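PDB 5FX8: manganese lipoxygenase from Gaeumannomyces graminis, which uses a catalytic manganese ion to oxygenate linoleic and alpha-linolenic acids to their 11S- and 13R-hydroperoxides. Local coordinates for residues 113-118 with 140-145; 145-150 with 538-543; 491-496 with 531-536; 547-552 with 613-618. All coordinates share one frame; numbering follows the deposited sequence.

Contact 1 (113-118 with 140-145). With NAG (2-acetamido-2-deoxy-beta-D-glucopyranose), chain K; NAG (2-acetamido-2-deoxy-beta-D-glucopyranose), chain N.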
# COMPACT_ATOMS: atom_id res chain seq x y z
N ARG A 113 -13.59 8.00 8.50
CA ARG A 113 -14.40 9.19 8.28
C ARG A 113 -15.09 9.16 6.90
O ARG A 113 -16.31 9.34 6.80
CB ARG A 113 -13.51 10.41 8.46
CG ARG A 113 -14.19 11.72 8.33
CD ARG A 113 -13.15 12.77 8.07
NE ARG A 113 -11.99 12.54 8.92
CZ ARG A 113 -10.77 12.99 8.65
NH1 ARG A 113 -10.58 13.69 7.54
NH2 ARG A 113 -9.76 12.74 9.48
N GLU A 114 -14.35 8.87 5.83
CA GLU A 114 -14.96 8.84 4.51
C GLU A 114 -15.87 7.63 4.30
O GLU A 114 -16.75 7.67 3.43
CB GLU A 114 -13.87 8.88 3.42
CG GLU A 114 -12.90 10.03 3.64
CD GLU A 114 -12.07 10.42 2.44
OE1 GLU A 114 -11.31 9.58 1.93
OE2 GLU A 114 -12.15 11.58 1.99
N ALA A 115 -15.68 6.56 5.05
CA ALA A 115 -16.64 5.46 5.02
C ALA A 115 -17.93 5.85 5.70
O ALA A 115 -19.02 5.49 5.25
CB ALA A 115 -16.06 4.23 5.70
N ASN A 116 -17.83 6.59 6.79
CA ASN A 116 -19.02 7.01 7.48
C ASN A 116 -19.81 7.97 6.61
O ASN A 116 -21.04 7.89 6.54
CB ASN A 116 -18.64 7.64 8.82
CG ASN A 116 -18.60 6.63 9.94
OD1 ASN A 116 -19.44 6.65 10.81
ND2 ASN A 116 -17.62 5.74 9.92
N GLU A 117 -19.12 8.86 5.90
CA GLU A 117 -19.81 9.77 5.00
C GLU A 117 -20.46 9.01 3.86
O GLU A 117 -21.63 9.23 3.52
CB GLU A 117 -18.86 10.83 4.48
CG GLU A 117 -18.32 11.82 5.53
CD GLU A 117 -17.06 12.58 5.06
OE1 GLU A 117 -16.66 12.40 3.89
OE2 GLU A 117 -16.43 13.32 5.85
N THR A 118 -19.71 8.09 3.25
CA THR A 118 -20.24 7.30 2.16
C THR A 118 -21.52 6.59 2.57
O THR A 118 -22.51 6.58 1.82
CB THR A 118 -19.19 6.29 1.70
OG1 THR A 118 -17.98 6.97 1.35
CG2 THR A 118 -19.69 5.49 0.53
N GLY A 140 -17.74 10.64 -5.91
CA GLY A 140 -17.63 11.77 -5.02
C GLY A 140 -17.07 11.44 -3.67
O GLY A 140 -16.96 12.34 -2.83
N HIS A 141 -16.70 10.20 -3.42
CA HIS A 141 -16.26 9.79 -2.11
C HIS A 141 -14.82 9.34 -2.16
O HIS A 141 -14.23 9.19 -3.24
CB HIS A 141 -17.14 8.67 -1.55
CG HIS A 141 -18.56 9.08 -1.31
ND1 HIS A 141 -18.92 9.92 -0.28
CD2 HIS A 141 -19.70 8.77 -1.96
CE1 HIS A 141 -20.23 10.11 -0.31
NE2 HIS A 141 -20.73 9.42 -1.32
N TRP A 142 -14.27 9.14 -0.97
CA TRP A 142 -12.92 8.62 -0.81
C TRP A 142 -11.88 9.54 -1.43
O TRP A 142 -10.82 9.09 -1.86
CB TRP A 142 -12.79 7.22 -1.39
CG TRP A 142 -13.91 6.34 -1.05
CD1 TRP A 142 -14.95 6.00 -1.84
CD2 TRP A 142 -14.08 5.63 0.17
NE1 TRP A 142 -15.78 5.13 -1.19
CE2 TRP A 142 -15.27 4.88 0.05
CE3 TRP A 142 -13.35 5.56 1.36
CZ2 TRP A 142 -15.74 4.09 1.08
CZ3 TRP A 142 -13.83 4.76 2.36
CH2 TRP A 142 -15.01 4.04 2.22
N LYS A 143 -12.18 10.83 -1.48
CA LYS A 143 -11.28 11.80 -2.08
C LYS A 143 -9.97 11.94 -1.32
O LYS A 143 -8.96 12.32 -1.92
CB LYS A 143 -11.94 13.16 -2.16
CG LYS A 143 -12.91 13.27 -3.29
CD LYS A 143 -13.80 14.48 -3.08
CE LYS A 143 -14.31 15.05 -4.39
NZ LYS A 143 -15.20 16.22 -4.10
N GLU A 144 -9.96 11.71 -0.01
CA GLU A 144 -8.71 11.81 0.73
C GLU A 144 -8.03 10.46 0.90
O GLU A 144 -6.80 10.38 0.84
CB GLU A 144 -8.96 12.46 2.09
CG GLU A 144 -9.39 13.93 2.05
CD GLU A 144 -9.99 14.41 3.38
OE1 GLU A 144 -11.10 13.96 3.75
OE2 GLU A 144 -9.35 15.23 4.07
N SER A 145 -8.80 9.39 1.07
CA SER A 145 -8.26 8.05 1.21
C SER A 145 -7.68 7.55 -0.10
O SER A 145 -6.66 6.85 -0.10
CB SER A 145 -9.36 7.10 1.65
OG SER A 145 -9.84 7.48 2.91
C1 NAG K . -17.51 4.75 10.96
C2 NAG K . -17.55 3.38 10.33
C3 NAG K . -17.42 2.32 11.41
C4 NAG K . -16.16 2.56 12.21
C5 NAG K . -16.21 3.95 12.78
C6 NAG K . -14.97 4.34 13.53
C7 NAG K . -18.85 2.65 8.39
C8 NAG K . -20.20 2.61 7.76
N2 NAG K . -18.78 3.23 9.59
O3 NAG K . -17.31 1.04 10.80
O4 NAG K . -16.05 1.60 13.25
O5 NAG K . -16.35 4.90 11.72
O6 NAG K . -15.08 5.69 13.94
O7 NAG K . -17.87 2.18 7.85
C1 NAG N . -12.78 17.07 7.46
C2 NAG N . -12.35 17.79 6.16
C3 NAG N . -10.88 17.50 5.84
C4 NAG N . -10.00 17.80 7.04
C5 NAG N . -10.49 16.97 8.22
C6 NAG N . -9.73 17.23 9.50
C7 NAG N . -14.13 18.23 4.50
C8 NAG N . -14.90 17.66 3.34
N2 NAG N . -13.21 17.42 5.04
O3 NAG N . -10.50 18.32 4.74
O4 NAG N . -8.63 17.52 6.75
O5 NAG N . -11.84 17.33 8.50
O6 NAG N . -10.59 16.97 10.61
O7 NAG N . -14.35 19.35 4.93
O HOH W 1 -16.01 10.05 1.38

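Contact 2 (145-150 with 538-543). With NAG (2-acetamido-2-deoxy-beta-D-glucopyranose), chain F.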
# COMPACT_ATOMS: atom_id res chain seq x y z
N SER A 145 -8.80 9.39 1.07
CA SER A 145 -8.26 8.05 1.21
C SER A 145 -7.68 7.55 -0.10
O SER A 145 -6.66 6.85 -0.10
CB SER A 145 -9.36 7.10 1.65
OG SER A 145 -9.84 7.48 2.91
N VAL A 146 -8.35 7.85 -1.20
CA VAL A 146 -7.94 7.41 -2.51
C VAL A 146 -7.93 8.62 -3.44
O VAL A 146 -8.80 8.75 -4.30
CB VAL A 146 -8.88 6.31 -3.02
CG1 VAL A 146 -8.33 5.70 -4.26
CG2 VAL A 146 -9.05 5.27 -1.93
N PRO A 147 -6.94 9.50 -3.32
CA PRO A 147 -7.01 10.76 -4.07
C PRO A 147 -7.09 10.58 -5.57
O PRO A 147 -7.80 11.34 -6.22
CB PRO A 147 -5.72 11.47 -3.66
CG PRO A 147 -5.30 10.82 -2.44
CD PRO A 147 -5.69 9.40 -2.56
N GLU A 148 -6.40 9.60 -6.13
CA GLU A 148 -6.46 9.33 -7.57
C GLU A 148 -7.79 8.74 -8.02
O GLU A 148 -7.99 8.56 -9.22
CB GLU A 148 -5.30 8.40 -7.95
CG GLU A 148 -5.38 6.98 -7.38
CD GLU A 148 -4.68 6.73 -6.00
OE1 GLU A 148 -4.78 7.51 -5.01
OE2 GLU A 148 -4.04 5.66 -5.89
N GLY A 149 -8.71 8.46 -7.10
CA GLY A 149 -9.96 7.83 -7.46
C GLY A 149 -9.79 6.38 -7.85
O GLY A 149 -8.67 5.89 -7.95
N ILE A 150 -10.89 5.68 -8.08
CA ILE A 150 -10.82 4.30 -8.53
C ILE A 150 -10.75 4.28 -10.05
O ILE A 150 -10.98 5.29 -10.70
CB ILE A 150 -12.01 3.48 -8.01
CG1 ILE A 150 -13.27 3.89 -8.76
CG2 ILE A 150 -12.19 3.67 -6.54
CD1 ILE A 150 -14.39 2.94 -8.54
N ARG A 538 -8.06 1.23 3.41
CA ARG A 538 -7.04 1.21 4.45
C ARG A 538 -5.77 0.49 4.02
O ARG A 538 -4.74 0.64 4.69
CB ARG A 538 -7.61 0.58 5.71
CG ARG A 538 -8.06 1.61 6.75
CD ARG A 538 -8.82 0.93 7.85
NE ARG A 538 -10.19 0.63 7.48
CZ ARG A 538 -10.80 -0.48 7.83
NH1 ARG A 538 -10.15 -1.37 8.54
NH2 ARG A 538 -12.05 -0.69 7.48
N PHE A 539 -5.80 -0.30 2.94
CA PHE A 539 -4.54 -0.81 2.39
C PHE A 539 -3.77 0.23 1.59
O PHE A 539 -2.59 0.02 1.29
CB PHE A 539 -4.79 -2.03 1.51
CG PHE A 539 -5.32 -3.23 2.25
CD1 PHE A 539 -5.27 -3.32 3.61
CD2 PHE A 539 -5.86 -4.30 1.54
CE1 PHE A 539 -5.75 -4.42 4.25
CE2 PHE A 539 -6.32 -5.40 2.18
CZ PHE A 539 -6.26 -5.46 3.54
N ASN A 540 -4.39 1.34 1.23
CA ASN A 540 -3.77 2.40 0.45
C ASN A 540 -3.09 3.40 1.39
O ASN A 540 -3.36 3.43 2.59
CB ASN A 540 -4.82 3.09 -0.42
CG ASN A 540 -4.22 3.91 -1.53
OD1 ASN A 540 -3.27 3.50 -2.18
ND2 ASN A 540 -4.75 5.09 -1.73
N ARG A 541 -2.18 4.19 0.83
CA ARG A 541 -1.41 5.17 1.59
C ARG A 541 -1.34 6.45 0.77
O ARG A 541 -0.41 6.64 -0.01
CB ARG A 541 -0.01 4.66 1.92
CG ARG A 541 0.08 3.72 3.11
CD ARG A 541 -0.22 4.41 4.43
NE ARG A 541 -0.18 3.49 5.56
CZ ARG A 541 -1.13 2.60 5.82
NH1 ARG A 541 -2.17 2.51 5.03
NH2 ARG A 541 -1.03 1.78 6.84
N ALA A 542 -2.29 7.34 1.00
CA ALA A 542 -2.39 8.60 0.29
C ALA A 542 -1.28 9.59 0.61
O ALA A 542 -1.12 10.56 -0.12
CB ALA A 542 -3.76 9.21 0.60
N GLN A 543 -0.51 9.39 1.67
CA GLN A 543 0.47 10.38 2.11
C GLN A 543 1.88 10.11 1.59
O GLN A 543 2.78 10.89 1.90
CB GLN A 543 0.52 10.47 3.64
CG GLN A 543 -0.76 10.27 4.41
CD GLN A 543 -1.25 8.86 4.33
OE1 GLN A 543 -0.46 7.94 4.15
NE2 GLN A 543 -2.54 8.69 4.37
C1 NAG F . -2.73 13.26 6.47
C2 NAG F . -2.11 14.54 7.00
C3 NAG F . -2.39 15.69 6.05
C4 NAG F . -1.92 15.34 4.65
C5 NAG F . -2.55 14.03 4.20
C6 NAG F . -2.01 13.55 2.87
C7 NAG F . -1.85 14.77 9.42
C8 NAG F . -2.54 15.07 10.71
N2 NAG F . -2.61 14.83 8.33
O3 NAG F . -1.72 16.85 6.54
O4 NAG F . -2.26 16.36 3.73
O5 NAG F . -2.25 12.99 5.15
O6 NAG F . -0.59 13.44 2.91
O7 NAG F . -0.66 14.48 9.36
O HOH W 2 -2.13 3.48 -4.72

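Contact 3 (491-496 with 531-536). With NAG (2-acetamido-2-deoxy-beta-D-glucopyranose), chain K.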
# COMPACT_ATOMS: atom_id res chain seq x y z
N GLY A 491 -10.65 -5.02 -6.09
CA GLY A 491 -11.77 -5.14 -5.20
C GLY A 491 -12.78 -4.04 -5.36
O GLY A 491 -13.30 -3.53 -4.39
N VAL A 492 -13.08 -3.67 -6.59
CA VAL A 492 -14.07 -2.66 -6.89
C VAL A 492 -15.40 -3.35 -7.07
O VAL A 492 -15.51 -4.32 -7.82
CB VAL A 492 -13.66 -1.87 -8.14
CG1 VAL A 492 -14.72 -0.86 -8.56
CG2 VAL A 492 -12.39 -1.17 -7.85
N LEU A 493 -16.41 -2.90 -6.32
CA LEU A 493 -17.77 -3.42 -6.38
C LEU A 493 -18.51 -2.83 -7.57
O LEU A 493 -18.34 -1.67 -7.91
CB LEU A 493 -18.53 -3.14 -5.07
CG LEU A 493 -18.01 -3.97 -3.88
CD1 LEU A 493 -18.50 -3.49 -2.56
CD2 LEU A 493 -18.37 -5.42 -3.99
N PRO A 494 -19.40 -3.61 -8.17
CA PRO A 494 -19.92 -4.89 -7.71
C PRO A 494 -19.24 -6.07 -8.30
O PRO A 494 -19.52 -7.19 -7.89
CB PRO A 494 -21.35 -4.83 -8.19
CG PRO A 494 -21.24 -4.11 -9.45
CD PRO A 494 -20.24 -3.05 -9.22
N LEU A 495 -18.35 -5.84 -9.27
CA LEU A 495 -17.72 -6.95 -9.97
C LEU A 495 -16.75 -7.74 -9.10
O LEU A 495 -16.49 -8.90 -9.40
CB LEU A 495 -17.01 -6.43 -11.22
CG LEU A 495 -17.74 -6.78 -12.52
CD1 LEU A 495 -17.73 -8.25 -12.72
CD2 LEU A 495 -19.18 -6.31 -12.52
N HIS A 496 -16.23 -7.16 -8.03
CA HIS A 496 -15.20 -7.80 -7.23
C HIS A 496 -15.53 -7.81 -5.75
O HIS A 496 -14.92 -7.06 -4.97
CB HIS A 496 -13.86 -7.10 -7.40
CG HIS A 496 -13.40 -6.99 -8.81
ND1 HIS A 496 -13.62 -5.87 -9.57
CD2 HIS A 496 -12.72 -7.86 -9.59
CE1 HIS A 496 -13.10 -6.05 -10.77
NE2 HIS A 496 -12.54 -7.25 -10.81
N GLU A 531 -17.96 -1.37 3.98
CA GLU A 531 -16.92 -1.91 4.84
C GLU A 531 -15.82 -2.56 4.02
O GLU A 531 -14.64 -2.54 4.41
CB GLU A 531 -17.55 -2.90 5.82
CG GLU A 531 -17.18 -2.69 7.27
CD GLU A 531 -17.33 -1.25 7.74
OE1 GLU A 531 -18.46 -0.86 8.10
OE2 GLU A 531 -16.31 -0.51 7.76
N GLN A 532 -16.18 -3.12 2.86
CA GLN A 532 -15.17 -3.62 1.95
C GLN A 532 -14.36 -2.46 1.39
O GLN A 532 -13.13 -2.43 1.51
CB GLN A 532 -15.81 -4.45 0.85
CG GLN A 532 -14.95 -4.54 -0.40
CD GLN A 532 -15.28 -5.68 -1.35
OE1 GLN A 532 -16.05 -6.59 -1.05
NE2 GLN A 532 -14.70 -5.62 -2.52
N VAL A 533 -15.04 -1.45 0.86
CA VAL A 533 -14.27 -0.34 0.31
C VAL A 533 -13.43 0.32 1.40
O VAL A 533 -12.34 0.81 1.13
CB VAL A 533 -15.18 0.66 -0.42
CG1 VAL A 533 -14.37 1.74 -1.04
CG2 VAL A 533 -15.89 -0.03 -1.50
N SER A 534 -13.87 0.27 2.65
CA SER A 534 -13.15 0.94 3.72
C SER A 534 -11.89 0.17 4.13
O SER A 534 -10.85 0.78 4.41
CB SER A 534 -14.06 1.13 4.91
OG SER A 534 -13.37 1.76 5.97
N LEU A 535 -11.97 -1.16 4.15
CA LEU A 535 -10.77 -1.97 4.39
C LEU A 535 -9.75 -1.83 3.25
O LEU A 535 -8.54 -1.65 3.48
CB LEU A 535 -11.19 -3.42 4.57
CG LEU A 535 -10.05 -4.41 4.71
CD1 LEU A 535 -9.25 -4.20 5.99
CD2 LEU A 535 -10.62 -5.79 4.65
N LEU A 536 -10.21 -1.91 2.00
CA LEU A 536 -9.26 -1.79 0.90
C LEU A 536 -8.68 -0.38 0.83
O LEU A 536 -7.49 -0.20 0.56
CB LEU A 536 -9.94 -2.22 -0.41
CG LEU A 536 -10.65 -3.57 -0.36
CD1 LEU A 536 -11.24 -4.01 -1.67
CD2 LEU A 536 -9.68 -4.57 0.15
C1 NAG K . -17.51 4.75 10.96
C2 NAG K . -17.55 3.38 10.33
C3 NAG K . -17.42 2.32 11.41
C4 NAG K . -16.16 2.56 12.21
C5 NAG K . -16.21 3.95 12.78
C6 NAG K . -14.97 4.34 13.53
C7 NAG K . -18.85 2.65 8.39
C8 NAG K . -20.20 2.61 7.76
N2 NAG K . -18.78 3.23 9.59
O3 NAG K . -17.31 1.04 10.80
O4 NAG K . -16.05 1.60 13.25
O5 NAG K . -16.35 4.90 11.72
O6 NAG K . -15.08 5.69 13.94
O7 NAG K . -17.87 2.18 7.85

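Contact 4 (547-552 with 613-618). With MN (manganese (II) ion), chain I.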
# COMPACT_ATOMS: atom_id res chain seq x y z
N ARG A 547 5.37 12.49 2.13
CA ARG A 547 6.38 11.90 2.98
C ARG A 547 7.71 11.66 2.27
O ARG A 547 8.69 11.29 2.92
CB ARG A 547 5.83 10.59 3.56
CG ARG A 547 4.67 10.81 4.52
CD ARG A 547 4.10 9.53 5.06
NE ARG A 547 3.14 9.76 6.14
CZ ARG A 547 2.34 8.83 6.65
NH1 ARG A 547 2.35 7.59 6.19
NH2 ARG A 547 1.50 9.14 7.61
N LYS A 548 7.77 11.91 0.95
CA LYS A 548 8.93 11.61 0.11
C LYS A 548 9.33 10.13 0.18
O LYS A 548 10.52 9.79 0.20
CB LYS A 548 10.10 12.53 0.43
CG LYS A 548 10.04 13.88 -0.30
CD LYS A 548 8.95 14.79 0.27
CE LYS A 548 8.60 15.94 -0.69
NZ LYS A 548 7.36 16.68 -0.29
N GLN A 549 8.33 9.25 0.15
CA GLN A 549 8.49 7.81 0.30
C GLN A 549 7.98 7.03 -0.92
O GLN A 549 7.77 5.82 -0.85
CB GLN A 549 7.80 7.32 1.57
CG GLN A 549 8.45 7.76 2.85
CD GLN A 549 7.63 7.38 4.05
OE1 GLN A 549 6.40 7.30 3.98
NE2 GLN A 549 8.30 7.13 5.17
N THR A 550 7.78 7.72 -2.01
CA THR A 550 7.45 7.23 -3.33
C THR A 550 8.62 6.47 -3.95
O THR A 550 9.77 6.59 -3.52
CB THR A 550 7.02 8.45 -4.14
OG1 THR A 550 5.62 8.60 -4.03
CG2 THR A 550 7.37 8.38 -5.53
N VAL A 551 8.32 5.64 -4.96
CA VAL A 551 9.34 4.86 -5.66
C VAL A 551 10.40 5.73 -6.32
O VAL A 551 11.56 5.32 -6.44
CB VAL A 551 8.70 3.96 -6.71
CG1 VAL A 551 9.77 3.23 -7.51
CG2 VAL A 551 7.74 3.04 -6.07
N ARG A 552 10.05 6.92 -6.78
CA ARG A 552 11.10 7.80 -7.29
C ARG A 552 12.12 8.22 -6.24
O ARG A 552 13.27 8.49 -6.58
CB ARG A 552 10.49 9.03 -7.91
CG ARG A 552 9.32 8.70 -8.68
CD ARG A 552 8.87 9.90 -9.48
NE ARG A 552 9.98 10.66 -9.99
CZ ARG A 552 9.88 11.90 -10.47
NH1 ARG A 552 8.72 12.52 -10.47
NH2 ARG A 552 10.93 12.54 -10.95
N PRO A 613 4.67 3.58 -2.86
CA PRO A 613 5.85 3.68 -2.00
C PRO A 613 6.96 2.79 -2.51
O PRO A 613 6.72 1.83 -3.24
CB PRO A 613 5.33 3.19 -0.65
CG PRO A 613 4.33 2.26 -0.98
CD PRO A 613 3.64 2.75 -2.22
N PHE A 614 8.17 3.08 -2.04
CA PHE A 614 9.34 2.28 -2.42
C PHE A 614 9.53 1.06 -1.54
O PHE A 614 10.48 0.31 -1.76
CB PHE A 614 10.62 3.14 -2.40
CG PHE A 614 11.03 3.60 -1.03
CD1 PHE A 614 11.71 2.76 -0.17
CD2 PHE A 614 10.73 4.87 -0.60
CE1 PHE A 614 12.05 3.17 1.08
CE2 PHE A 614 11.07 5.28 0.65
CZ PHE A 614 11.73 4.43 1.49
N PHE A 615 8.68 0.84 -0.56
CA PHE A 615 8.85 -0.23 0.41
C PHE A 615 7.52 -0.96 0.54
O PHE A 615 6.51 -0.53 -0.01
CB PHE A 615 9.32 0.31 1.76
CG PHE A 615 8.39 1.32 2.38
CD1 PHE A 615 8.36 2.63 1.92
CD2 PHE A 615 7.54 0.95 3.42
CE1 PHE A 615 7.48 3.57 2.48
CE2 PHE A 615 6.67 1.88 4.00
CZ PHE A 615 6.63 3.18 3.54
N LEU A 616 7.55 -2.07 1.27
CA LEU A 616 6.37 -2.91 1.52
C LEU A 616 5.57 -2.31 2.67
O LEU A 616 5.74 -2.67 3.83
CB LEU A 616 6.80 -4.35 1.81
CG LEU A 616 7.64 -5.15 0.79
CD1 LEU A 616 8.34 -6.32 1.44
CD2 LEU A 616 6.85 -5.65 -0.39
N SER A 617 4.66 -1.39 2.35
CA SER A 617 4.05 -0.55 3.37
C SER A 617 2.82 -1.17 4.03
O SER A 617 2.47 -0.76 5.14
CB SER A 617 3.72 0.83 2.80
OG SER A 617 2.57 0.82 2.01
N VAL A 618 2.17 -2.15 3.41
CA VAL A 618 1.05 -2.84 4.05
C VAL A 618 1.05 -4.34 3.80
O VAL A 618 1.40 -4.82 2.70
CB VAL A 618 -0.28 -2.22 3.62
CG1 VAL A 618 -0.45 -0.85 4.22
CG2 VAL A 618 -0.37 -2.13 2.10
MN MN I . 1.10 -6.28 1.46
O HOH W 3 -0.40 -7.09 3.19

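Contact 1 (113-118 with 140-145)
The indole of Trp142 lies against one side of helix 86-124, with Thr118 OG1 and the backbone carbonyl of Glu114 over the outer part of one ring face. CH2 of the six-membered ring meets the methyl of Ala115, 3.6 Å from its CB. At the other end of the indole, NE1 is bonded to the Leu137 carbonyl. His141 packs on Thr118, with a ring face against the CH of Thr118 CA, which is 3.9 Å from the ring centroid, a CH-pi contact.

Glu114 supplies the polar grip. Its CG stands anti to the carbonyl carbon (chi1 -52°) and the chain runs on extended, which carries the carboxylate to the backbone N-H groups of Glu144 and Ser145. OE1 accepts from Ser145 N on its syn side and from Ser145 OG on its anti side, each at 2.7 Å and both from the same face of the carboxylate. OE2 takes Glu144 N at 3.0 Å on its syn lone pair. Glu114 OE2 and Glu144 OE1 are two acceptors 3.1 Å apart, and Arg113 NH1 makes a long salt bridge to Glu144 OE1 at 3.8 Å. A water bridges Glu114 O and Trp142 N.

The contact thus folds the loop back onto the long helix that precedes it. Trp142 touches Val533 and Ser534 of helix 526-539, and Ala115 touches Val530 and Ser534, while glycosylated Asn116, on helix 86-124, turns away, towards Tyr112 and Thr108 of the second subunit.

Contact 2 (145-150 with 538-543)
Asn540 points its CG anti to the backbone N (chi1 -163°), which directs the carboxamide at residues 145-150. Glu148 comes to meet it with CG between its backbone N and carbonyl carbon (chi1 67°), and a bend at chi2 of -91° swings CD back, so that the two side chains approach tip to tip. ND2 of Asn540 donates to Ser145 O at 3.1 Å, the acceptor lying in the amide plane and the donor in the carbonyl plane. The same Ser145 carbonyl accepts from Gln107 of helix 86-124. Glu148 makes no direct bond to the amide; a water instead donates to Glu148 OE2 at 3.1 Å and to Asn540 OD1 at 2.8 Å. OE2 is also paired with Lys488 in a salt bridge. Beside this polar link lies a small apolar one: the Ala542 methyl packs on the proline ring, CB being 3.7 Å from Pro147 CD.

Residues 146-149 form a type I beta turn, closed by Gly149 N to Val146 O at 2.8 Å. The loop is joined to the chain leaving helix 526-539 by the Asn540 bond just before this turn, and by Pro147 and the water-linked Glu148 within it, in the lipoxygenase catalytic domain and about 11 Å from the manganese ion to the Asn540 side chain.

Contact 3 (491-496 with 531-536)
Gln532, on helix 526-539 of the helical lipoxygenase domain, reaches across to a loop that follows helix 485-490 and gathers two of its carbonyls. CG is anti to the backbone N (chi1 158°) and the chain continues extended, which brings NE2 between the two ends of the segment 491-496. NE2 donates to His496 O at 2.9 Å, in the plane of that carbonyl, and to Gly491 O at 3.1 Å, where the donor sits well above the carbonyl plane (49° out of it). Both acceptors stay close to the plane of the Gln532 amide. Leu493 meets Gln532 tip to tip, its CD2 3.9 Å from OE1. One helical turn on, Leu536 sets CD1 3.7 Å from the alpha carbon of Gly491, which has no side chain to intervene.

The amide is fixed from its other end as well, since OE1 accepts from Ala498 N; its rotation is therefore settled by bonds on both sides. The loop contains a cis peptide bond before Pro494, and His496 NE2 is hydrogen-bonded to Glu167. Within the loop, His496 ND1 donates to Val492 O at 3.0 Å, on a lone pair of that carbonyl and close to the ring plane.

Contact 4 (547-552 with 613-618)
Pro613 lies in the C-terminal tail, the part of a lipoxygenase that threads into the helical core to give the metal its terminal carboxylate ligand, and here it pairs with Thr550 in a single beta bridge, CA to CA 4.1 Å. Pro613 CA also points a CH at Gln549 O, while its own carbonyl accepts from His479. Phe614 N makes one backbone bond here, donating to Gln549 O at 3.0 Å with the donor tilted 24° from the carbonyl plane, and Val551 is bonded to Asn612 just before the segment.

The Phe614 side chain has CG between its backbone N and carbonyl carbon (chi1 67°), which sets CG toward segment 547-552, the ring lying beside residues 549 and 550. Thr550 O lies at the ring's edge, CE2 comes within 3.6 Å of Gln549 CA, and the next ring sets Phe615 CD1 3.7 Å above the centre of one Phe614 face. Phe615 in turn presents its own edge to the glutamine, CE1 3.9 Å from Gln549 CB, and the Gln549 amide is turned 69° to the phenyl plane. Gln549 is thus bordered by both aromatic rings.

Beyond the phenylalanines the tail leaves segment 547-552. Leu616 is the centre of an inverse gamma turn and packs on Thr474 and His478 of helix 460-481; Ser617 is bonded through OG to Gln483 and through its carbonyl to Trp100. The chain ends at the manganese ion, which also binds His290, His294, His478 and Asn482: Val618 O is 1.9 Å from the metal, and a coordinated water lies 2.4 Å from it.

Contacts 1 and 2 follow each other along the chain, share Ser145 and have centres 10 Å apart, so the loop after helix 86-124 is held first to that helix and then to the end of helix 526-539. Contact 3 lies inside the long loop closed by contact 2 and uses the same helix 526-539; Val533 packs on Trp142, and Val492 on Ile150. Contact 4 comes last, its centre 13 Å from contact 2 but 23 Å from contacts 1 and 3. Phe539 and Arg541 of contact 2 touch Val618, giving a continuous packing path from the glycosylated helix that meets the second subunit to the manganese site.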